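Local structure of enoyl-CoA hydratase (Mycobacterium thermoresistibile, 3T3W) at the interface of chains A and B. The protein probably catalyses the hydration of the double bond of enoyl-CoA thioesters in lipid metabolism, as a member of the crotonase-like family. Numbering follows the deposited sequence. Chains: chain A/B, Enoyl-CoA hydratase.

The interface of chains A and B. Residues chain A 220-221, 223-225, 228; chain B 155-156, 158-160.
A:Pro221, just ahead of helix 222-238, and A:Ala224 in its first turn lie against the end of the 3-10 helix 154-157 of chain B and B:Asp158 just after it, where the backbone takes a left-handed conformation. The patch is a worked example of how a helix start can dock on a short turn by shape and a shared water. It belongs to a contact between identical chains that is not an exact two-fold; the deposited hexamer fits the crotonase family, though the structure alone does not show the state in solution. B:Val155 is the wedge: its CG1, anti to the backbone N (chi1 162°), reaches A:Met220 CB and A:Ala224 CB, 3.8 Å from each, while CG2 branches toward A:Ala228 further along the helix. Its side chain stands at about a right angle to that of A:Met220. The methionine chain, bent at chi2 (-61°), turns its sulphur to B:Leu156, where SD lies 3.5 Å from CD2 and the terminal methyl follows alongside the same branch. The methyl of A:Ala224 also rests on the backbone of B:Asp158, with CB 3.4 Å from its carbonyl carbon C. At the margin, A:Ala228 and B:Gly160 meet lightly. The CD and CG edge of the A:Pro221 ring lies by the carbonyl oxygen B:Val155 O, and the ring's CB is 3.3 Å from B:Asp158 OD1, the aspartate side chain running past in the opposite direction. OD1 is also 3.4 Å from A:Ala224 N, near but not hydrogen-bonded, and the helix's amino end may favour its negative charge. Water 1 makes the polar link: A:Phe223 N donates to it over 3.0 Å (159° at the hydrogen), and the water lies 3.1 Å from the carboxylate oxygen B:Asp158 OD1.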
ATOM      1  N   MET A 220     -14.733 -23.567 -19.394  1.00 14.36           N
ATOM      2  CA  MET A 220     -13.375 -23.506 -18.898  1.00 13.93           C
ATOM      3  C   MET A 220     -13.177 -24.292 -17.604  1.00 13.47           C
ATOM      4  O   MET A 220     -14.133 -24.485 -16.833  1.00 13.46           O
ATOM      5  CB  MET A 220     -12.968 -22.047 -18.641  1.00 13.87           C
ATOM      6  CG  MET A 220     -13.028 -21.163 -19.841  1.00 14.73           C
ATOM      7  SD  MET A 220     -11.893 -21.751 -21.134  1.00 17.19           S
ATOM      8  CE  MET A 220     -12.240 -20.471 -22.358  1.00 20.65           C
ATOM      9  N   PRO A 221     -11.943 -24.656 -17.310  1.00 13.30           N
ATOM     10  CA  PRO A 221     -11.665 -25.380 -16.033  1.00 12.88           C
ATOM     11  C   PRO A 221     -11.985 -24.538 -14.798  1.00 12.42           C
ATOM     12  O   PRO A 221     -11.546 -23.382 -14.723  1.00 11.40           O
ATOM     13  CB  PRO A 221     -10.171 -25.693 -16.127  1.00 13.32           C
ATOM     14  CG  PRO A 221      -9.846 -25.662 -17.580  1.00 13.75           C
ATOM     15  CD  PRO A 221     -10.729 -24.569 -18.142  1.00 13.55           C
ATOM     16  N   PHE A 223     -11.002 -24.445 -11.670  1.00 10.08           N
ATOM     17  CA  PHE A 223      -9.921 -23.893 -10.828  1.00  9.69           C
ATOM     18  C   PHE A 223      -9.159 -22.785 -11.542  1.00  9.24           C
ATOM     19  O   PHE A 223      -8.735 -21.827 -10.916  1.00  8.94           O
ATOM     20  CB  PHE A 223      -8.973 -24.991 -10.314  1.00  9.99           C
ATOM     21  CG  PHE A 223      -8.026 -24.512  -9.240  1.00  9.74           C
ATOM     22  CD1 PHE A 223      -8.519 -24.024  -8.036  1.00  9.65           C
ATOM     23  CD2 PHE A 223      -6.649 -24.533  -9.419  1.00  9.98           C
ATOM     24  CE1 PHE A 223      -7.654 -23.602  -7.051  1.00  9.65           C
ATOM     25  CE2 PHE A 223      -5.776 -24.082  -8.448  1.00  9.87           C
ATOM     26  CZ  PHE A 223      -6.275 -23.600  -7.264  1.00  9.87           C
ATOM     27  N   ALA A 224      -8.995 -22.894 -12.852  1.00  9.40           N
ATOM     28  CA  ALA A 224      -8.413 -21.789 -13.604  1.00  9.11           C
ATOM     29  C   ALA A 224      -9.298 -20.535 -13.643  1.00  8.64           C
ATOM     30  O   ALA A 224      -8.797 -19.418 -13.560  1.00  8.38           O
ATOM     31  CB  ALA A 224      -8.056 -22.252 -15.000  1.00  9.63           C
ATOM     32  N   LEU A 225     -10.618 -20.694 -13.770  1.00  8.47           N
ATOM     33  CA  LEU A 225     -11.517 -19.558 -13.606  1.00  8.27           C
ATOM     34  C   LEU A 225     -11.380 -18.936 -12.214  1.00  8.05           C
ATOM     35  O   LEU A 225     -11.299 -17.723 -12.069  1.00  7.90           O
ATOM     36  CB  LEU A 225     -12.968 -19.971 -13.849  1.00  8.61           C
ATOM     37  CG  LEU A 225     -13.352 -20.388 -15.293  1.00  8.91           C
ATOM     38  CD1 LEU A 225     -14.774 -20.997 -15.345  1.00  9.43           C
ATOM     39  CD2 LEU A 225     -13.203 -19.249 -16.286  1.00  8.89           C
ATOM     40  N   ALA A 228      -7.946 -17.120 -12.071  1.00  6.78           N
ATOM     41  CA  ALA A 228      -8.021 -15.905 -12.910  1.00  6.73           C
ATOM     42  C   ALA A 228      -8.732 -14.764 -12.205  1.00  6.65           C
ATOM     43  O   ALA A 228      -8.264 -13.602 -12.205  1.00  6.42           O
ATOM     44  CB  ALA A 228      -8.665 -16.189 -14.273  1.00  6.98           C
TER
ATOM     45  N   VAL B 155      -6.106 -19.887 -19.404  1.00 10.26           N
ATOM     46  CA  VAL B 155      -7.142 -20.579 -18.590  1.00 10.78           C
ATOM     47  C   VAL B 155      -7.482 -21.949 -19.185  1.00 11.76           C
ATOM     48  O   VAL B 155      -7.748 -22.897 -18.452  1.00 11.57           O
ATOM     49  CB  VAL B 155      -8.359 -19.675 -18.376  1.00 11.32           C
ATOM     50  CG1 VAL B 155      -9.624 -20.441 -17.932  1.00 11.70           C
ATOM     51  CG2 VAL B 155      -7.993 -18.565 -17.399  1.00 10.89           C
ATOM     52  N   LEU B 156      -7.418 -22.065 -20.501  1.00 13.38           N
ATOM     53  CA  LEU B 156      -7.637 -23.378 -21.177  1.00 15.25           C
ATOM     54  C   LEU B 156      -6.675 -24.480 -20.714  1.00 16.45           C
ATOM     55  O   LEU B 156      -7.028 -25.682 -20.733  1.00 16.47           O
ATOM     56  CB  LEU B 156      -7.491 -23.198 -22.670  1.00 16.98           C
ATOM     57  CG  LEU B 156      -8.598 -22.448 -23.413  1.00 18.30           C
ATOM     58  CD1 LEU B 156      -8.124 -22.038 -24.816  1.00 19.96           C
ATOM     59  CD2 LEU B 156      -9.876 -23.298 -23.496  1.00 20.61           C
ATOM     60  N   ASP B 158      -5.505 -24.580 -17.626  1.00 15.23           N
ATOM     61  CA  ASP B 158      -5.740 -24.625 -16.186  1.00 15.94           C
ATOM     62  C   ASP B 158      -4.952 -23.603 -15.371  1.00 14.25           C
ATOM     63  O   ASP B 158      -4.787 -23.772 -14.171  1.00 14.62           O
ATOM     64  CB  ASP B 158      -5.528 -26.026 -15.605  1.00 18.49           C
ATOM     65  CG  ASP B 158      -6.421 -26.311 -14.336  1.00 21.28           C
ATOM     66  OD1 ASP B 158      -7.506 -25.723 -14.108  1.00 19.65           O
ATOM     67  OD2 ASP B 158      -5.975 -27.148 -13.500  1.00 27.31           O
ATOM     68  N   ILE B 159      -4.531 -22.503 -16.005  1.00 12.02           N
ATOM     69  CA  ILE B 159      -3.730 -21.512 -15.338  1.00 11.03           C
ATOM     70  C   ILE B 159      -4.435 -20.142 -15.361  1.00 10.34           C
ATOM     71  O   ILE B 159      -4.997 -19.755 -16.399  1.00 10.23           O
ATOM     72  CB  ILE B 159      -2.379 -21.408 -16.052  1.00 11.59           C
ATOM     73  CG1 ILE B 159      -1.700 -22.752 -16.302  1.00 12.60           C
ATOM     74  CG2 ILE B 159      -1.459 -20.478 -15.305  1.00 11.48           C
ATOM     75  CD1 ILE B 159      -1.352 -23.485 -15.041  1.00 12.29           C
ATOM     76  N   GLY B 160      -4.381 -19.424 -14.235  1.00  9.62           N
ATOM     77  CA  GLY B 160      -5.031 -18.116 -14.073  1.00  9.29           C
ATOM     78  C   GLY B 160      -4.234 -16.942 -14.654  1.00  9.18           C
ATOM     79  O   GLY B 160      -3.858 -16.025 -13.924  1.00  9.57           O
TER
HETATM   80  O   HOH W   1     -10.065 -27.006 -12.847  1.00 21.75           O